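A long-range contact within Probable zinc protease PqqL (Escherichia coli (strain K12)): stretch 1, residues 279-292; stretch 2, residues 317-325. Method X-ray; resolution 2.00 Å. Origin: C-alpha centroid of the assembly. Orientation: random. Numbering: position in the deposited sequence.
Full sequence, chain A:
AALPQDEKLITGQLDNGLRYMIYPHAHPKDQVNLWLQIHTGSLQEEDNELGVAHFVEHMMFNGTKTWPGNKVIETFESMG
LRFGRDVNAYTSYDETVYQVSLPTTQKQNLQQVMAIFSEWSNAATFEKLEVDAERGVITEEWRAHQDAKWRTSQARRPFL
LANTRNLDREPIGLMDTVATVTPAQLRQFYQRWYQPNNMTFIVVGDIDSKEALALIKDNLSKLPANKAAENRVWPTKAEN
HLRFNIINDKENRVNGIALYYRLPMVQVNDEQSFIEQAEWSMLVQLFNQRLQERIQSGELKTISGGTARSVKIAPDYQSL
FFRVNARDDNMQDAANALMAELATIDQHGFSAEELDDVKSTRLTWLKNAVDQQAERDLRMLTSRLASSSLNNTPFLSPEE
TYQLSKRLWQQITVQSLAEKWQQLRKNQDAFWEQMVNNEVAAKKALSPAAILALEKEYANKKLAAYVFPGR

Stretch 1 (279-292) EWSMLVQLFNQRLQ
Stretch 2 (317-325) YQSLFFRVN

Residues 279-292 form a continuous α-helix, with phi/psi near -62/-45 and i to i-4 hydrogen bonds such as Phe287 N to Leu283 O at 3.1 Å. Residues 317-325 form an extended β-strand, phi mostly between -110 and -141, rising to -86 at Asn325, and psi between 114 and 165. The two run almost parallel, 5° apart in N-to-C direction, with axes 10.2 Å apart at closest approach. The register sets Val284 CA 8.1 Å from Leu320 CA, Phe287 CA 8.2 Å from Phe322 CA, and Leu291 CA 9.0 Å from Val324 CA. Helical spacings of three or four residues thus match strand spacings of two.

No hydrogen bond crosses the interface; mainly apolar packing joins the pair, and the contact buries 411 Å² summed over both sides. Trp280 (chi1 m, chi2 122°) brings CE3 within 3.6 Å of Leu320 CD2, the large apolar surface of the indole packing against the branched leucine (chi1 -107°, chi2 73°). Val284 (t) adds a compact methyl, CG2 lying 4.2 Å from Leu320 CG. Next, Phe322 (m, chi2 92°) turns its ring edge toward the face of Phe287 (t, chi2 -86°), setting weakly positive ring hydrogens against π density; centroids are 4.9 Å apart, planes at 56°, and CD2 of Phe287 is 3.6 Å from CD2 of Phe322. Finally, Leu291 (t, p) reaches Val324 (t), Leu291 CD2 to Val324 CG2 4.4 Å, a looser aliphatic contact.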

ATOM      1  N   GLU A 279      14.665  11.660   0.895  1.00 25.18           N
ATOM      2  CA  GLU A 279      14.887  12.438   2.119  1.00 25.77           C
ATOM      3  C   GLU A 279      13.924  12.023   3.238  1.00 28.11           C
ATOM      4  O   GLU A 279      14.372  11.906   4.373  1.00 26.46           O
ATOM      5  CB  GLU A 279      14.828  13.948   1.857  1.00 26.95           C
ATOM      6  CG  GLU A 279      16.053  14.448   1.103  1.00 30.97           C
ATOM      7  CD  GLU A 279      16.230  15.950   1.034  1.00 41.99           C
ATOM      8  OE1 GLU A 279      15.212  16.675   1.032  1.00 36.19           O
ATOM      9  OE2 GLU A 279      17.393  16.405   0.957  1.00 41.14           O
ATOM     10  N   TRP A 280      12.625  11.765   2.927  1.00 24.96           N
ATOM     11  CA  TRP A 280      11.680  11.298   3.961  1.00 25.77           C
ATOM     12  C   TRP A 280      12.061   9.909   4.440  1.00 27.66           C
ATOM     13  O   TRP A 280      11.998   9.648   5.633  1.00 28.93           O
ATOM     14  CB  TRP A 280      10.208  11.304   3.494  1.00 25.03           C
ATOM     15  CG  TRP A 280       9.622  12.662   3.256  1.00 26.82           C
ATOM     16  CD1 TRP A 280       9.075  13.120   2.093  1.00 29.92           C
ATOM     17  CD2 TRP A 280       9.555  13.755   4.190  1.00 27.26           C
ATOM     18  NE1 TRP A 280       8.674  14.429   2.240  1.00 30.45           N
ATOM     19  CE2 TRP A 280       8.963  14.846   3.516  1.00 31.84           C
ATOM     20  CE3 TRP A 280       9.941  13.916   5.542  1.00 28.96           C
ATOM     21  CZ2 TRP A 280       8.737  16.082   4.143  1.00 31.40           C
ATOM     22  CZ3 TRP A 280       9.744  15.144   6.155  1.00 30.86           C
ATOM     23  CH2 TRP A 280       9.135  16.207   5.466  1.00 31.86           C
ATOM     24  N   SER A 281      12.471   9.031   3.507  1.00 23.18           N
ATOM     25  CA  SER A 281      12.900   7.654   3.747  1.00 22.76           C
ATOM     26  C   SER A 281      14.155   7.620   4.618  1.00 28.96           C
ATOM     27  O   SER A 281      14.264   6.773   5.505  1.00 28.57           O
ATOM     28  CB  SER A 281      13.168   6.954   2.417  1.00 25.92           C
ATOM     29  OG  SER A 281      13.674   5.645   2.614  1.00 34.08           O
ATOM     30  N   MET A 282      15.099   8.544   4.366  1.00 26.72           N
ATOM     31  CA  MET A 282      16.333   8.628   5.136  1.00 27.29           C
ATOM     32  C   MET A 282      16.107   9.165   6.527  1.00 31.54           C
ATOM     33  O   MET A 282      16.705   8.629   7.448  1.00 32.98           O
ATOM     34  CB  MET A 282      17.413   9.393   4.395  1.00 29.60           C
ATOM     35  CG  MET A 282      18.128   8.488   3.426  1.00 33.27           C
ATOM     36  SD  MET A 282      19.404   9.331   2.536  1.00 37.33           S
ATOM     37  CE  MET A 282      19.707   8.152   1.287  1.00 34.03           C
ATOM     38  N   LEU A 283      15.196  10.158   6.695  1.00 27.40           N
ATOM     39  CA  LEU A 283      14.843  10.699   8.017  1.00 26.93           C
ATOM     40  C   LEU A 283      14.265   9.593   8.890  1.00 31.45           C
ATOM     41  O   LEU A 283      14.636   9.479  10.057  1.00 31.06           O
ATOM     42  CB  LEU A 283      13.858  11.873   7.913  1.00 26.49           C
ATOM     43  CG  LEU A 283      14.439  13.253   7.586  1.00 30.67           C
ATOM     44  CD1 LEU A 283      13.345  14.266   7.443  1.00 30.25           C
ATOM     45  CD2 LEU A 283      15.438  13.735   8.658  1.00 31.70           C
ATOM     46  N   VAL A 284      13.398   8.746   8.291  1.00 29.59           N
ATOM     47  CA  VAL A 284      12.741   7.586   8.906  1.00 29.58           C
ATOM     48  C   VAL A 284      13.817   6.567   9.311  1.00 35.20           C
ATOM     49  O   VAL A 284      13.866   6.167  10.481  1.00 36.59           O
ATOM     50  CB  VAL A 284      11.643   7.005   7.946  1.00 32.93           C
ATOM     51  CG1 VAL A 284      11.341   5.531   8.214  1.00 33.13           C
ATOM     52  CG2 VAL A 284      10.365   7.836   7.994  1.00 31.83           C
ATOM     53  N   GLN A 285      14.713   6.205   8.371  1.00 30.76           N
ATOM     54  CA  GLN A 285      15.788   5.254   8.646  1.00 30.74           C
ATOM     55  C   GLN A 285      16.758   5.741   9.728  1.00 33.82           C
ATOM     56  O   GLN A 285      17.144   4.950  10.586  1.00 34.89           O
ATOM     57  CB  GLN A 285      16.562   4.865   7.375  1.00 32.18           C
ATOM     58  CG  GLN A 285      17.608   3.762   7.654  1.00 41.98           C
ATOM     59  CD  GLN A 285      18.200   3.125   6.426  1.00 55.06           C
ATOM     60  OE1 GLN A 285      17.723   3.315   5.302  1.00 43.74           O
ATOM     61  NE2 GLN A 285      19.255   2.336   6.624  1.00 45.84           N
ATOM     62  N   LEU A 286      17.148   7.026   9.688  1.00 28.39           N
ATOM     63  CA  LEU A 286      18.080   7.594  10.662  1.00 27.26           C
ATOM     64  C   LEU A 286      17.508   7.533  12.081  1.00 31.29           C
ATOM     65  O   LEU A 286      18.231   7.170  13.011  1.00 31.39           O
ATOM     66  CB  LEU A 286      18.477   9.017  10.262  1.00 26.70           C
ATOM     67  CG  LEU A 286      19.491   9.150   9.115  1.00 30.03           C
ATOM     68  CD1 LEU A 286      19.389  10.509   8.476  1.00 29.14           C
ATOM     69  CD2 LEU A 286      20.918   8.916   9.594  1.00 32.95           C
ATOM     70  N   PHE A 287      16.189   7.812  12.230  1.00 27.20           N
ATOM     71  CA  PHE A 287      15.484   7.718  13.507  1.00 27.17           C
ATOM     72  C   PHE A 287      15.589   6.269  14.021  1.00 32.25           C
ATOM     73  O   PHE A 287      15.980   6.056  15.164  1.00 30.98           O
ATOM     74  CB  PHE A 287      14.004   8.115  13.339  1.00 28.08           C
ATOM     75  CG  PHE A 287      13.222   8.070  14.632  1.00 29.22           C
ATOM     76  CD1 PHE A 287      12.646   6.879  15.078  1.00 31.39           C
ATOM     77  CD2 PHE A 287      13.062   9.212  15.405  1.00 30.36           C
ATOM     78  CE1 PHE A 287      11.917   6.840  16.268  1.00 32.05           C
ATOM     79  CE2 PHE A 287      12.342   9.168  16.604  1.00 32.70           C
ATOM     80  CZ  PHE A 287      11.774   7.983  17.021  1.00 30.97           C
ATOM     81  N   ASN A 288      15.237   5.290  13.156  1.00 32.06           N
ATOM     82  CA  ASN A 288      15.276   3.845  13.421  1.00 32.83           C
ATOM     83  C   ASN A 288      16.656   3.402  13.855  1.00 37.50           C
ATOM     84  O   ASN A 288      16.779   2.677  14.840  1.00 37.19           O
ATOM     85  CB  ASN A 288      14.821   3.050  12.177  1.00 30.50           C
ATOM     86  CG  ASN A 288      13.346   3.186  11.917  1.00 44.26           C
ATOM     87  OD1 ASN A 288      12.611   3.629  12.788  1.00 39.75           O
ATOM     88  ND2 ASN A 288      12.873   2.808  10.723  1.00 26.36           N
ATOM     89  N   GLN A 289      17.688   3.840  13.103  1.00 35.08           N
ATOM     90  CA  GLN A 289      19.108   3.567  13.338  1.00 35.72           C
ATOM     91  C   GLN A 289      19.493   4.038  14.744  1.00 40.20           C
ATOM     92  O   GLN A 289      19.927   3.212  15.544  1.00 40.67           O
ATOM     93  CB  GLN A 289      19.971   4.237  12.236  1.00 37.11           C
ATOM     94  CG  GLN A 289      21.486   4.096  12.402  1.00 56.76           C
ATOM     95  CD  GLN A 289      22.252   4.501  11.159  1.00 75.50           C
ATOM     96  OE1 GLN A 289      22.789   5.611  11.058  1.00 66.82           O
ATOM     97  NE2 GLN A 289      22.338   3.596  10.190  1.00 70.25           N
ATOM     98  N   ARG A 290      19.245   5.326  15.075  1.00 36.14           N
ATOM     99  CA  ARG A 290      19.571   5.877  16.393  1.00 35.51           C
ATOM    100  C   ARG A 290      18.901   5.131  17.532  1.00 37.91           C
ATOM    101  O   ARG A 290      19.594   4.751  18.466  1.00 37.74           O
ATOM    102  CB  ARG A 290      19.307   7.383  16.487  1.00 35.21           C
ATOM    103  CG  ARG A 290      20.221   8.015  17.530  1.00 43.64           C
ATOM    104  CD  ARG A 290      20.045   9.497  17.634  1.00 42.15           C
ATOM    105  NE  ARG A 290      20.809  10.207  16.615  1.00 35.19           N
ATOM    106  CZ  ARG A 290      20.770  11.522  16.461  1.00 44.45           C
ATOM    107  NH1 ARG A 290      20.026  12.268  17.265  1.00 33.19           N
ATOM    108  NH2 ARG A 290      21.476  12.103  15.505  1.00 29.71           N
ATOM    109  N   LEU A 291      17.581   4.863  17.437  1.00 34.16           N
ATOM    110  CA  LEU A 291      16.856   4.120  18.471  1.00 33.96           C
ATOM    111  C   LEU A 291      17.428   2.712  18.688  1.00 38.12           C
ATOM    112  O   LEU A 291      17.617   2.308  19.841  1.00 38.52           O
ATOM    113  CB  LEU A 291      15.346   4.060  18.166  1.00 33.48           C
ATOM    114  CG  LEU A 291      14.449   3.483  19.275  1.00 38.52           C
ATOM    115  CD1 LEU A 291      14.466   4.355  20.534  1.00 39.02           C
ATOM    116  CD2 LEU A 291      13.030   3.318  18.788  1.00 40.48           C
ATOM    117  N   GLN A 292      17.716   1.980  17.590  1.00 34.58           N
ATOM    118  CA  GLN A 292      18.282   0.631  17.645  1.00 35.83           C
ATOM    119  C   GLN A 292      19.693   0.611  18.224  1.00 42.53           C
ATOM    120  O   GLN A 292      20.042  -0.349  18.911  1.00 43.63           O
ATOM    121  CB  GLN A 292      18.250  -0.059  16.275  1.00 36.95           C
ATOM    122  CG  GLN A 292      16.873  -0.602  15.884  1.00 53.42           C
ATOM    123  CD  GLN A 292      16.305  -1.584  16.891  1.00 75.12           C
ATOM    124  OE1 GLN A 292      15.296  -1.310  17.557  1.00 68.00           O
ATOM    125  NE2 GLN A 292      16.942  -2.744  17.032  1.00 70.48           N
ATOM    126  N   TYR A 317      -1.539  11.560  -0.428  1.00 21.61           N
ATOM    127  CA  TYR A 317      -1.148  11.810   0.950  1.00 20.59           C
ATOM    128  C   TYR A 317      -0.563  10.650   1.709  1.00 25.04           C
ATOM    129  O   TYR A 317      -0.902   9.490   1.473  1.00 25.56           O
ATOM    130  CB  TYR A 317      -2.375  12.344   1.728  1.00 20.80           C
ATOM    131  CG  TYR A 317      -2.243  13.773   2.218  1.00 21.83           C
ATOM    132  CD1 TYR A 317      -2.273  14.843   1.325  1.00 23.59           C
ATOM    133  CD2 TYR A 317      -2.165  14.059   3.577  1.00 22.18           C
ATOM    134  CE1 TYR A 317      -2.223  16.163   1.774  1.00 23.27           C
ATOM    135  CE2 TYR A 317      -2.105  15.372   4.039  1.00 22.81           C
ATOM    136  CZ  TYR A 317      -2.125  16.422   3.131  1.00 29.43           C
ATOM    137  OH  TYR A 317      -2.065  17.723   3.578  1.00 28.35           O
ATOM    138  N   GLN A 318       0.275  10.994   2.689  1.00 22.30           N
ATOM    139  CA  GLN A 318       0.948  10.040   3.554  1.00 21.95           C
ATOM    140  C   GLN A 318       0.978  10.473   5.022  1.00 24.39           C
ATOM    141  O   GLN A 318       0.767  11.645   5.360  1.00 21.18           O
ATOM    142  CB  GLN A 318       2.393   9.831   3.067  1.00 23.44           C
ATOM    143  CG  GLN A 318       3.329  11.035   3.261  1.00 26.73           C
ATOM    144  CD  GLN A 318       4.703  10.788   2.710  1.00 41.35           C
ATOM    145  OE1 GLN A 318       5.298   9.744   2.948  1.00 39.14           O
ATOM    146  NE2 GLN A 318       5.249  11.744   1.972  1.00 26.91           N
ATOM    147  N   SER A 319       1.303   9.516   5.877  1.00 20.66           N
ATOM    148  CA  SER A 319       1.567   9.777   7.273  1.00 20.88           C
ATOM    149  C   SER A 319       2.934   9.264   7.628  1.00 25.98           C
ATOM    150  O   SER A 319       3.312   8.149   7.254  1.00 25.39           O
ATOM    151  CB  SER A 319       0.526   9.157   8.191  1.00 24.12           C
ATOM    152  OG  SER A 319       0.791   9.573   9.524  1.00 28.58           O
ATOM    153  N   LEU A 320       3.683  10.088   8.347  1.00 24.30           N
ATOM    154  CA  LEU A 320       4.978   9.726   8.893  1.00 24.64           C
ATOM    155  C   LEU A 320       4.782   9.643  10.401  1.00 27.67           C
ATOM    156  O   LEU A 320       4.396  10.634  11.024  1.00 26.43           O
ATOM    157  CB  LEU A 320       6.027  10.789   8.548  1.00 25.44           C
ATOM    158  CG  LEU A 320       7.063  10.453   7.488  1.00 31.88           C
ATOM    159  CD1 LEU A 320       6.455  10.465   6.108  1.00 32.83           C
ATOM    160  CD2 LEU A 320       8.171  11.474   7.511  1.00 34.42           C
ATOM    161  N   PHE A 321       4.987   8.453  10.984  1.00 24.21           N
ATOM    162  CA  PHE A 321       4.858   8.297  12.431  1.00 24.04           C
ATOM    163  C   PHE A 321       6.148   7.850  13.123  1.00 26.28           C
ATOM    164  O   PHE A 321       6.980   7.169  12.521  1.00 25.03           O
ATOM    165  CB  PHE A 321       3.690   7.384  12.815  1.00 26.30           C
ATOM    166  CG  PHE A 321       3.775   5.936  12.399  1.00 28.67           C
ATOM    167  CD1 PHE A 321       4.338   4.986  13.243  1.00 32.42           C
ATOM    168  CD2 PHE A 321       3.237   5.510  11.187  1.00 30.81           C
ATOM    169  CE1 PHE A 321       4.411   3.644  12.861  1.00 33.39           C
ATOM    170  CE2 PHE A 321       3.288   4.164  10.819  1.00 34.01           C
ATOM    171  CZ  PHE A 321       3.855   3.238  11.668  1.00 32.09           C
ATOM    172  N   PHE A 322       6.278   8.196  14.408  1.00 22.99           N
ATOM    173  CA  PHE A 322       7.426   7.837  15.245  1.00 22.06           C
ATOM    174  C   PHE A 322       6.872   7.140  16.468  1.00 27.06           C
ATOM    175  O   PHE A 322       6.135   7.743  17.241  1.00 24.63           O
ATOM    176  CB  PHE A 322       8.256   9.080  15.606  1.00 23.45           C
ATOM    177  CG  PHE A 322       8.734   9.846  14.393  1.00 24.53           C
ATOM    178  CD1 PHE A 322       7.984  10.900  13.875  1.00 27.40           C
ATOM    179  CD2 PHE A 322       9.925   9.511  13.763  1.00 26.14           C
ATOM    180  CE1 PHE A 322       8.407  11.588  12.735  1.00 28.62           C
ATOM    181  CE2 PHE A 322      10.355  10.203  12.623  1.00 29.49           C
ATOM    182  CZ  PHE A 322       9.595  11.240  12.117  1.00 28.08           C
ATOM    183  N   ARG A 323       7.179   5.846  16.606  1.00 25.98           N
ATOM    184  CA  ARG A 323       6.660   5.006  17.677  1.00 26.70           C
ATOM    185  C   ARG A 323       7.728   4.426  18.590  1.00 31.11           C
ATOM    186  O   ARG A 323       8.799   4.044  18.126  1.00 29.97           O
ATOM    187  CB  ARG A 323       5.795   3.888  17.065  1.00 26.65           C
ATOM    188  CG  ARG A 323       5.161   2.931  18.088  1.00 33.51           C
ATOM    189  CD  ARG A 323       4.352   1.837  17.422  1.00 40.39           C
ATOM    190  NE  ARG A 323       3.205   2.359  16.674  1.00 45.94           N
ATOM    191  CZ  ARG A 323       2.063   2.750  17.231  1.00 57.96           C
ATOM    192  NH1 ARG A 323       1.905   2.693  18.548  1.00 44.17           N
ATOM    193  NH2 ARG A 323       1.070   3.202  16.475  1.00 42.49           N
ATOM    194  N   VAL A 324       7.413   4.351  19.901  1.00 27.75           N
ATOM    195  CA  VAL A 324       8.233   3.709  20.918  1.00 27.82           C
ATOM    196  C   VAL A 324       7.323   2.701  21.639  1.00 33.46           C
ATOM    197  O   VAL A 324       6.274   3.086  22.166  1.00 33.51           O
ATOM    198  CB  VAL A 324       8.957   4.684  21.896  1.00 31.69           C
ATOM    199  CG1 VAL A 324       9.518   3.934  23.101  1.00 31.98           C
ATOM    200  CG2 VAL A 324      10.076   5.459  21.197  1.00 30.89           C
ATOM    201  N   ASN A 325       7.719   1.415  21.639  1.00 30.04           N
ATOM    202  CA  ASN A 325       6.985   0.342  22.302  1.00 30.16           C
ATOM    203  C   ASN A 325       7.389   0.258  23.767  1.00 35.60           C
ATOM    204  O   ASN A 325       8.580   0.264  24.094  1.00 34.40           O
ATOM    205  CB  ASN A 325       7.181  -0.985  21.579  1.00 31.71           C
ATOM    206  CG  ASN A 325       6.832  -0.922  20.103  1.00 51.09           C
ATOM    207  OD1 ASN A 325       7.628  -1.311  19.242  1.00 51.03           O
ATOM    208  ND2 ASN A 325       5.649  -0.407  19.774  1.00 32.84           N
TER